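Local coordinates for protein Exo-1,5-alpha-l-arabinofuranobiosidase (Gibberella zeae, PDB 2YDT) that probably cleaves 1,5-linked alpha-L-arabinan from its chain ends, releasing arabinobiose as an exo-acting glycoside hydrolase, at residues S137-G142 / V184-T189; E156-T161 / I167-D172; D199-A204 / Y246-K251; P233-P236 / Y241-P244. All blocks are in the same frame, centred on the assembly; numbering follows the deposited sequence.

Contact 1. Residues S137-G142 / V184-T189; sequences SHVALG and VHQTTT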
# COMPACT_ATOMS: atom_id res chain seq x y z
N SER A 137 -1.37 9.32 -17.05
CA SER A 137 -0.43 10.40 -16.83
C SER A 137 0.80 10.00 -16.04
O SER A 137 0.77 9.03 -15.27
CB SER A 137 -1.12 11.59 -16.12
OG SER A 137 -1.63 11.23 -14.84
N HIS A 138 1.87 10.78 -16.24
CA HIS A 138 3.04 10.79 -15.36
C HIS A 138 2.77 11.67 -14.14
O HIS A 138 2.22 12.78 -14.25
CB HIS A 138 4.23 11.38 -16.11
CG HIS A 138 4.60 10.62 -17.34
ND1 HIS A 138 4.93 9.28 -17.32
CD2 HIS A 138 4.76 11.03 -18.63
CE1 HIS A 138 5.29 8.90 -18.54
NE2 HIS A 138 5.19 9.94 -19.36
N VAL A 139 3.08 11.15 -12.96
CA VAL A 139 2.88 11.88 -11.72
C VAL A 139 4.15 12.50 -11.17
O VAL A 139 4.22 13.72 -10.94
CB VAL A 139 2.24 11.00 -10.65
CG1 VAL A 139 1.87 11.87 -9.36
CG2 VAL A 139 0.97 10.26 -11.23
N ALA A 140 5.15 11.68 -10.92
CA ALA A 140 6.35 12.15 -10.22
C ALA A 140 7.58 11.42 -10.71
O ALA A 140 7.62 10.21 -10.68
CB ALA A 140 6.20 11.94 -8.69
N LEU A 141 8.57 12.19 -11.16
CA LEU A 141 9.87 11.66 -11.57
C LEU A 141 10.88 11.86 -10.49
O LEU A 141 10.97 12.96 -9.89
CB LEU A 141 10.36 12.42 -12.79
CG LEU A 141 11.68 12.05 -13.44
CD1 LEU A 141 11.67 10.69 -14.11
CD2 LEU A 141 12.05 13.15 -14.48
N GLY A 142 11.66 10.82 -10.22
CA GLY A 142 12.76 10.85 -9.32
C GLY A 142 14.00 10.15 -9.86
O GLY A 142 14.05 9.66 -11.01
N VAL A 184 4.98 12.86 0.99
CA VAL A 184 4.37 13.96 0.24
C VAL A 184 3.16 13.48 -0.52
O VAL A 184 2.92 12.28 -0.63
CB VAL A 184 5.34 14.58 -0.79
CG1 VAL A 184 6.67 15.00 -0.18
CG2 VAL A 184 5.63 13.61 -1.95
N HIS A 185 2.39 14.43 -1.07
CA HIS A 185 1.28 14.09 -1.97
C HIS A 185 1.15 15.10 -3.08
O HIS A 185 1.67 16.22 -3.01
CB HIS A 185 -0.05 13.91 -1.24
CG HIS A 185 -0.72 15.19 -0.83
ND1 HIS A 185 -0.67 15.68 0.46
CD2 HIS A 185 -1.51 16.05 -1.53
CE1 HIS A 185 -1.38 16.80 0.53
NE2 HIS A 185 -1.88 17.06 -0.67
N GLN A 186 0.44 14.68 -4.13
CA GLN A 186 -0.06 15.59 -5.14
C GLN A 186 -1.53 15.28 -5.36
O GLN A 186 -1.99 14.15 -5.10
CB GLN A 186 0.72 15.46 -6.45
CG GLN A 186 2.17 15.96 -6.34
CD GLN A 186 2.98 15.71 -7.59
OE1 GLN A 186 3.81 14.81 -7.65
NE2 GLN A 186 2.72 16.51 -8.63
N THR A 187 -2.28 16.27 -5.85
CA THR A 187 -3.69 16.06 -6.13
C THR A 187 -4.02 16.29 -7.61
O THR A 187 -3.27 16.92 -8.35
CB THR A 187 -4.59 17.00 -5.27
OG1 THR A 187 -4.45 18.39 -5.69
CG2 THR A 187 -4.30 16.88 -3.78
N THR A 188 -5.17 15.76 -8.02
CA THR A 188 -5.66 15.98 -9.38
C THR A 188 -7.19 16.06 -9.40
O THR A 188 -7.86 15.46 -8.55
CB THR A 188 -5.18 14.88 -10.33
OG1 THR A 188 -5.51 15.24 -11.68
CG2 THR A 188 -5.79 13.53 -10.00
N THR A 189 -7.73 16.78 -10.39
CA THR A 189 -9.15 16.79 -10.62
C THR A 189 -9.54 16.17 -11.96
O THR A 189 -10.71 15.84 -12.16
CB THR A 189 -9.69 18.22 -10.55
OG1 THR A 189 -8.96 19.05 -11.47
CG2 THR A 189 -9.54 18.77 -9.12
O HOH W 1 3.62 16.26 -11.49

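Contact 2. Residues E156-T161 / I167-D172; sequences EPFLMT and ILYYSD. With EDG (1,4-dideoxy-1,4-imino-L-arabinitol), chain B; SO4 (sulfate ion), chain H.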
# COMPACT_ATOMS: atom_id res chain seq x y z
N GLU A 156 6.25 4.24 -3.97
CA GLU A 156 5.14 3.78 -3.09
C GLU A 156 3.85 4.60 -3.13
O GLU A 156 3.39 5.09 -2.07
CB GLU A 156 5.65 3.62 -1.63
CG GLU A 156 6.73 2.51 -1.51
CD GLU A 156 7.85 2.74 -0.49
OE1 GLU A 156 7.93 3.80 0.16
OE2 GLU A 156 8.66 1.78 -0.34
N PRO A 157 3.23 4.71 -4.31
CA PRO A 157 1.97 5.46 -4.39
C PRO A 157 0.81 4.86 -3.62
O PRO A 157 0.62 3.63 -3.58
CB PRO A 157 1.64 5.47 -5.88
CG PRO A 157 2.31 4.19 -6.40
CD PRO A 157 3.60 4.10 -5.61
N PHE A 158 -0.04 5.73 -3.09
CA PHE A 158 -1.30 5.33 -2.46
C PHE A 158 -2.37 6.36 -2.86
O PHE A 158 -2.16 7.57 -2.75
CB PHE A 158 -1.20 5.24 -0.92
CG PHE A 158 -2.45 4.68 -0.28
CD1 PHE A 158 -2.63 3.34 -0.15
CD2 PHE A 158 -3.47 5.54 0.17
CE1 PHE A 158 -3.77 2.82 0.37
CE2 PHE A 158 -4.62 5.05 0.70
CZ PHE A 158 -4.80 3.68 0.80
N LEU A 159 -3.51 5.88 -3.34
CA LEU A 159 -4.59 6.75 -3.88
C LEU A 159 -5.81 6.80 -2.98
O LEU A 159 -6.26 5.79 -2.47
CB LEU A 159 -5.03 6.24 -5.26
CG LEU A 159 -4.02 6.42 -6.39
CD1 LEU A 159 -4.35 5.42 -7.55
CD2 LEU A 159 -3.96 7.84 -6.89
N MET A 160 -6.38 8.00 -2.84
CA MET A 160 -7.62 8.18 -2.08
C MET A 160 -8.33 9.47 -2.53
O MET A 160 -7.71 10.50 -2.74
CB MET A 160 -7.30 8.30 -0.59
CG MET A 160 -8.54 8.26 0.30
SD MET A 160 -8.19 8.60 2.05
CE MET A 160 -7.88 10.34 1.97
N THR A 161 -9.65 9.40 -2.66
CA THR A 161 -10.46 10.56 -2.98
C THR A 161 -10.74 11.38 -1.72
O THR A 161 -10.93 10.82 -0.64
CB THR A 161 -11.76 10.13 -3.66
OG1 THR A 161 -11.47 9.58 -4.96
CG2 THR A 161 -12.74 11.33 -3.87
N ILE A 167 -6.23 12.26 -4.38
CA ILE A 167 -4.92 12.47 -3.75
C ILE A 167 -4.05 11.24 -3.98
O ILE A 167 -4.50 10.11 -3.80
CB ILE A 167 -5.04 12.72 -2.22
CG1 ILE A 167 -6.10 13.79 -1.93
CG2 ILE A 167 -3.67 13.10 -1.62
CD1 ILE A 167 -6.38 13.99 -0.49
N LEU A 168 -2.80 11.48 -4.37
CA LEU A 168 -1.80 10.43 -4.52
C LEU A 168 -0.68 10.76 -3.56
O LEU A 168 0.04 11.74 -3.72
CB LEU A 168 -1.31 10.32 -5.97
CG LEU A 168 -0.56 9.05 -6.32
CD1 LEU A 168 -0.57 8.78 -7.83
CD2 LEU A 168 0.89 9.12 -5.81
N TYR A 169 -0.57 9.90 -2.54
CA TYR A 169 0.44 9.98 -1.48
C TYR A 169 1.61 9.11 -1.85
O TYR A 169 1.43 8.01 -2.38
CB TYR A 169 -0.14 9.43 -0.18
CG TYR A 169 -1.34 10.15 0.38
CD1 TYR A 169 -1.19 11.20 1.28
CD2 TYR A 169 -2.61 9.74 0.08
CE1 TYR A 169 -2.30 11.86 1.82
CE2 TYR A 169 -3.72 10.40 0.60
CZ TYR A 169 -3.55 11.44 1.47
OH TYR A 169 -4.67 12.06 2.00
N TYR A 170 2.83 9.58 -1.59
CA TYR A 170 3.99 8.78 -1.84
C TYR A 170 5.21 9.16 -0.98
O TYR A 170 5.10 10.07 -0.14
CB TYR A 170 4.32 8.81 -3.35
CG TYR A 170 4.60 10.18 -3.96
CD1 TYR A 170 5.91 10.61 -4.19
CD2 TYR A 170 3.56 11.02 -4.37
CE1 TYR A 170 6.19 11.79 -4.83
CE2 TYR A 170 3.84 12.24 -5.00
CZ TYR A 170 5.16 12.62 -5.21
OH TYR A 170 5.46 13.83 -5.85
N SER A 171 6.30 8.43 -1.16
CA SER A 171 7.59 8.61 -0.49
C SER A 171 8.55 9.34 -1.42
O SER A 171 8.63 9.01 -2.61
CB SER A 171 8.19 7.24 -0.12
OG SER A 171 7.27 6.44 0.62
N ASP A 172 9.31 10.30 -0.89
CA ASP A 172 10.04 11.27 -1.75
C ASP A 172 11.40 11.53 -1.16
O ASP A 172 11.52 12.10 -0.04
CB ASP A 172 9.21 12.53 -1.81
CG ASP A 172 9.71 13.57 -2.81
OD1 ASP A 172 10.75 13.33 -3.46
OD2 ASP A 172 9.00 14.60 -2.95
O2' EDG B . 9.71 4.20 2.06
C2' EDG B . 10.96 3.46 2.00
C1' EDG B . 10.72 2.02 2.40
N4' EDG B . 10.95 1.23 1.18
C3' EDG B . 11.57 3.42 0.59
O3' EDG B . 12.75 4.25 0.44
C4' EDG B . 11.94 1.94 0.38
C5' EDG B . 12.00 1.48 -1.05
O5' EDG B . 12.61 0.20 -1.05
S SO4 H . -11.88 5.99 -1.30
O1 SO4 H . -11.10 7.09 -1.80
O2 SO4 H . -10.98 4.96 -0.71
O3 SO4 H . -12.84 6.48 -0.32
O4 SO4 H . -12.67 5.38 -2.36

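Contact 3. Residues D199-A204 / Y246-K251; sequences DDTKYA and YYRLSK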
# COMPACT_ATOMS: atom_id res chain seq x y z
N ASP A 199 3.94 18.60 1.34
CA ASP A 199 4.54 17.72 2.36
C ASP A 199 3.48 17.20 3.32
O ASP A 199 2.58 17.97 3.76
CB ASP A 199 5.60 18.47 3.14
CG ASP A 199 6.85 18.76 2.31
OD1 ASP A 199 7.02 18.22 1.20
OD2 ASP A 199 7.63 19.67 2.71
N ASP A 200 3.57 15.90 3.63
CA ASP A 200 2.66 15.21 4.54
C ASP A 200 3.29 14.90 5.90
O ASP A 200 2.57 14.85 6.91
CB ASP A 200 2.16 13.90 3.93
CG ASP A 200 1.28 14.10 2.72
OD1 ASP A 200 0.50 15.07 2.71
OD2 ASP A 200 1.41 13.27 1.78
N THR A 201 4.59 14.61 5.91
CA THR A 201 5.31 14.21 7.13
C THR A 201 6.79 14.30 6.81
O THR A 201 7.25 13.78 5.80
CB THR A 201 4.92 12.77 7.60
OG1 THR A 201 3.71 12.81 8.36
CG2 THR A 201 6.01 12.14 8.47
N LYS A 202 7.53 15.00 7.66
CA LYS A 202 8.96 15.13 7.52
C LYS A 202 9.58 15.42 8.88
O LYS A 202 8.92 15.95 9.76
CB LYS A 202 9.35 16.24 6.55
CG LYS A 202 8.91 17.63 6.94
CD LYS A 202 9.06 18.57 5.75
CE LYS A 202 8.60 19.97 6.09
NZ LYS A 202 8.69 20.81 4.88
N TYR A 203 10.84 15.06 9.03
CA TYR A 203 11.54 15.14 10.30
C TYR A 203 12.87 15.90 10.17
O TYR A 203 13.60 15.73 9.24
CB TYR A 203 11.75 13.74 10.87
CG TYR A 203 10.45 13.14 11.35
CD1 TYR A 203 9.90 13.47 12.59
CD2 TYR A 203 9.71 12.28 10.55
CE1 TYR A 203 8.71 12.95 13.00
CE2 TYR A 203 8.51 11.77 10.95
CZ TYR A 203 7.99 12.09 12.20
OH TYR A 203 6.77 11.62 12.62
N ALA A 204 13.15 16.75 11.15
CA ALA A 204 14.34 17.59 11.20
C ALA A 204 15.66 16.82 11.20
O ALA A 204 16.67 17.31 10.65
CB ALA A 204 14.27 18.48 12.48
N TYR A 246 3.96 4.45 12.88
CA TYR A 246 3.37 5.68 13.44
C TYR A 246 2.15 6.07 12.63
O TYR A 246 1.94 5.61 11.49
CB TYR A 246 4.38 6.84 13.46
CG TYR A 246 5.28 6.93 14.66
CD1 TYR A 246 6.17 5.91 14.97
CD2 TYR A 246 5.28 8.07 15.47
CE1 TYR A 246 7.02 6.01 16.09
CE2 TYR A 246 6.12 8.17 16.58
CZ TYR A 246 6.99 7.14 16.86
OH TYR A 246 7.86 7.25 17.95
N TYR A 247 1.33 6.92 13.22
CA TYR A 247 0.15 7.45 12.54
C TYR A 247 -0.18 8.87 12.99
O TYR A 247 0.29 9.36 14.01
CB TYR A 247 -1.05 6.52 12.72
CG TYR A 247 -1.60 6.42 14.13
CD1 TYR A 247 -2.66 7.24 14.58
CD2 TYR A 247 -1.00 5.56 15.04
CE1 TYR A 247 -3.17 7.09 15.89
CE2 TYR A 247 -1.47 5.43 16.32
CZ TYR A 247 -2.54 6.21 16.74
OH TYR A 247 -2.99 6.04 18.01
N ARG A 248 -0.98 9.53 12.17
CA ARG A 248 -1.51 10.85 12.41
C ARG A 248 -3.00 10.87 12.10
O ARG A 248 -3.49 10.09 11.26
CB ARG A 248 -0.78 11.89 11.56
CG ARG A 248 0.70 12.01 11.89
CD ARG A 248 1.43 12.96 11.04
NE ARG A 248 2.87 12.96 11.34
CZ ARG A 248 3.68 14.01 11.19
NH1 ARG A 248 3.21 15.14 10.70
NH2 ARG A 248 4.96 13.93 11.50
N LEU A 249 -3.74 11.78 12.74
CA LEU A 249 -5.18 11.92 12.53
C LEU A 249 -5.52 13.34 12.05
O LEU A 249 -4.96 14.33 12.57
CB LEU A 249 -5.94 11.65 13.83
CG LEU A 249 -5.70 10.28 14.44
CD1 LEU A 249 -6.09 10.20 15.91
CD2 LEU A 249 -6.42 9.22 13.62
N SER A 250 -6.42 13.44 11.08
CA SER A 250 -6.78 14.75 10.52
C SER A 250 -8.16 14.73 9.88
O SER A 250 -8.51 13.80 9.18
CB SER A 250 -5.74 15.23 9.50
OG SER A 250 -5.99 16.58 9.10
N LYS A 251 -8.92 15.80 10.07
CA LYS A 251 -10.14 16.01 9.36
C LYS A 251 -9.93 16.24 7.86
O LYS A 251 -10.70 15.74 7.03
CB LYS A 251 -10.87 17.21 9.96
CG LYS A 251 -12.26 16.90 10.27
CD LYS A 251 -12.33 16.06 11.55
CE LYS A 251 -13.50 16.46 12.50
NZ LYS A 251 -14.01 15.36 13.47
O HOH W 2 6.26 16.28 10.48

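Contact 4. Residues P233-P236 / Y241-P244; sequences PNPP and YWFP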
# COMPACT_ATOMS: atom_id res chain seq x y z
N PRO A 233 12.22 7.10 17.39
CA PRO A 233 12.93 6.94 18.68
C PRO A 233 12.90 5.54 19.25
O PRO A 233 12.00 4.73 18.94
CB PRO A 233 12.19 7.88 19.63
CG PRO A 233 11.31 8.73 18.82
CD PRO A 233 11.18 8.15 17.44
N ASN A 234 13.88 5.26 20.10
CA ASN A 234 13.91 4.05 20.92
C ASN A 234 14.01 2.74 20.16
O ASN A 234 13.19 1.86 20.36
CB ASN A 234 12.70 3.99 21.84
CG ASN A 234 12.49 5.24 22.62
OD1 ASN A 234 11.39 5.80 22.65
ND2 ASN A 234 13.55 5.70 23.27
N PRO A 235 15.05 2.59 19.32
CA PRO A 235 15.27 1.32 18.64
C PRO A 235 15.52 0.25 19.69
O PRO A 235 16.16 0.56 20.69
CB PRO A 235 16.52 1.56 17.78
CG PRO A 235 17.14 2.80 18.30
CD PRO A 235 16.06 3.60 18.96
N PRO A 236 15.01 -0.96 19.47
CA PRO A 236 15.20 -2.00 20.47
C PRO A 236 16.66 -2.44 20.62
O PRO A 236 17.54 -2.05 19.85
CB PRO A 236 14.33 -3.15 19.97
CG PRO A 236 14.17 -2.91 18.52
CD PRO A 236 14.24 -1.44 18.31
N TYR A 241 18.82 1.71 14.60
CA TYR A 241 17.88 2.34 13.62
C TYR A 241 16.72 1.36 13.35
O TYR A 241 16.96 0.18 13.07
CB TYR A 241 18.64 2.67 12.32
CG TYR A 241 17.93 3.63 11.35
CD1 TYR A 241 18.28 4.96 11.29
CD2 TYR A 241 16.91 3.19 10.54
CE1 TYR A 241 17.63 5.84 10.43
CE2 TYR A 241 16.26 4.05 9.68
CZ TYR A 241 16.64 5.36 9.60
OH TYR A 241 15.99 6.23 8.76
N TRP A 242 15.48 1.82 13.47
CA TRP A 242 14.36 0.96 13.17
C TRP A 242 13.20 1.74 12.52
O TRP A 242 13.34 2.95 12.28
CB TRP A 242 13.89 0.16 14.40
CG TRP A 242 13.17 0.92 15.47
CD1 TRP A 242 13.45 2.17 15.91
CD2 TRP A 242 12.08 0.45 16.25
NE1 TRP A 242 12.58 2.52 16.88
CE2 TRP A 242 11.76 1.48 17.16
CE3 TRP A 242 11.34 -0.72 16.27
CZ2 TRP A 242 10.71 1.37 18.07
CZ3 TRP A 242 10.33 -0.85 17.20
CH2 TRP A 242 10.02 0.21 18.09
N PHE A 243 12.14 1.02 12.19
CA PHE A 243 11.02 1.54 11.40
C PHE A 243 9.67 1.33 12.10
O PHE A 243 8.74 0.74 11.55
CB PHE A 243 11.03 0.84 10.01
CG PHE A 243 12.28 1.11 9.18
CD1 PHE A 243 12.32 2.10 8.21
CD2 PHE A 243 13.43 0.35 9.37
CE1 PHE A 243 13.49 2.33 7.47
CE2 PHE A 243 14.57 0.57 8.63
CZ PHE A 243 14.59 1.55 7.68
N PRO A 244 9.50 1.87 13.32
CA PRO A 244 8.24 1.68 14.01
C PRO A 244 7.02 2.28 13.29
O PRO A 244 7.15 3.28 12.59
CB PRO A 244 8.49 2.40 15.35
CG PRO A 244 9.48 3.43 15.04
CD PRO A 244 10.41 2.77 14.05

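Contact 1. Residues S137-G142 / V184-T189
V139 and A140, at a classic beta bulge in the outermost strand of one propeller blade, touch the amide end of Q186 from the next blade. The fold is a six-bladed beta-propeller, and here strand 134-142, the last of its blade, meets strand 182-188, the third of the following four-stranded sheet. The backbones stay well separated, with V139 CA and Q186 CA 8.1 Å apart, so the glutamine has to span the gap. Its CG stands anti to the carbonyl carbon (chi1 -68°) and the chain runs on extended, which carries the amide over to the bulge. The two side chains run past one another antiparallel, V139 CG1 lying 3.9 Å from Q186 OE1. From the other bulge residue, A140 CB comes to the same oxygen, also at 3.9 Å. Both bulge residues pair through their backbones with I121, the bulge bringing them together towards one partner.

The polar end of Q186 has three partners. OE1 is hydrogen-bonded to Y170 OH and NE2 to S195 O, so the amide is held from within its own blade and its rotation is fixed. OE1 and V139 O, 3.5 Å apart, are both acceptors and share no proton. Between these two segments the polar link is a water, the third partner, in this largely buried seam: it donates to V139 O at 2.7 Å and accepts from Q186 NE2 at 3.0 Å.

Contact 2. Residues E156-T161 / I167-D172
E156 OE1 takes two hydrogen bonds. S171 OG, anti to its carbonyl carbon (chi1 -52°), donates to E156 OE1 at 2.8 Å, almost in line with the CD-OE1 bond. From the bound iminosugar, EDG O2' donates to E156 OE1 at 2.6 Å, while E156 OE2 lies 2.8 Å from the ring nitrogen, EDG N4'. S171 OG is also hydrogen-bonded to M212 N, of another pocket residue, which helps position the hydroxyl. Beyond this pocket four backbone bonds zip the strands, F158 with Y169 and M160 with I167 each pairing in both directions. These strands, 154-162 and 165-172, form an antiparallel beta hairpin, the first two strands of one blade of the six-bladed propeller. At the far end T161 N donates to sulfate O1 at 2.9 Å, the ion probably coming from the crystallisation liquor.

Packing divides between the two faces. P157 CB touches L168 CD2 at 3.7 Å and L159 CD2 touches L168 CD1 at 3.6 Å, on the side covered by S108 of the preceding blade. On the other face F158, M160 and Y169 pack against strand 209-217. I167 CG2 sits 3.4 Å above the Y169 ring plane, towards its rim. M160 lies aslant the tyrosine, CE 3.6 Å from Y169 OH, which is hydrogen-bonded to P253 O.

Contact 3. Residues D199-A204 / Y246-K251
R248 reaches T201 and Y203 because its CG stands anti to the carbonyl carbon (chi1 -63°) and its chain runs extended from CG to NE. T201 approaches from the opposite direction, OG1 also anti to its carbonyl carbon, which sets the hydroxyl over one guanidinium face, 3.0 Å above the centre of the plane. That hydroxyl donates to D200 O at 2.8 Å, from above the carbonyl plane, so its proton is committed within its own segment and the oxygen probably offers its negative end to the arginine. Y203 comes instead to the guanidinium edge: R248 NH2 donates to Y203 OH at 3.1 Å, nearly in plane and fairly straight (161°), with ring and guanidinium planes 88° apart. Water 2, also at this edge, accepts from NH2 at 2.9 Å and donates to K202 O at 2.8 Å. Further bonds, NE with Y227 OH and NH1 with F256 O, fix the orientation of the group, while Y203 OH is also bonded to H261. D200 and T201 form a classic beta bulge opposite L183. The outermost strand and the loop after it receive a long side chain from the third strand of the following blade, a seam between blades of a six-bladed beta-propeller.

Contact 4. Residues P233-P236 / Y241-P244
W242 lays its indole against P233, N234, P235 and P236, within the long loop that joins strands 223-230 and 245-250 of one propeller blade. One hydrogen bond spans the contact. W242 NE1 donates to P233 O at 3.1 Å, with an angle of 153° at the hydrogen. The acceptor lies almost in the indole plane, yet the N-H arrives from well above the carbonyl plane, 58° out of it, and so is not directed at a lone pair. A second, weak bond from NE1 goes to G232 O.

CH-pi contacts supply most of the rest, both made over the same face of the indole. P235 CA stands 3.5 Å from the centroid of the five-membered W242 ring, close to its normal. P236 CD stands 3.8 Å from the centroid of the six-membered W242 ring, somewhat more tilted. W242 turns into this position with CG between its backbone N and carbonyl carbon (chi1 72°).

Apolar contact completes the fit: P235 CB reaches W242 CD1 at 3.6 Å, and P244 CD rests over the opposite indole face, leaving the ring sandwiched between prolines. Proline C-H groups adjoining a ring nitrogen are somewhat polarised and suit an electron-rich indole; with the N-H tied to a backbone carbonyl, the tryptophan ties the two arms of this surface loop together, although neither is regular strand.

Following the chain from the N terminus, contact 1 closes a loop from 137 to 189, joining the last strand of one blade to the third strand of the next. Contact 2, the hairpin of that next blade, is nested inside it. Contact 3 then opens in series, closing 199-251 and joining the blade of 154-201 to the blade of 209-263, with contact 4 nested inside it in the loop before strand 245-250. None of the loops cross. Contacts 1 and 2 touch where V184 O meets Y170 N, contacts 1 and 3 where H185 ND1 meets D200 OD1, contacts 2 and 3 where Y169 CD1 packs on D200 OD2. Contact 4 touches contact 3 through P233 and Y246, but not contacts 1 and 2.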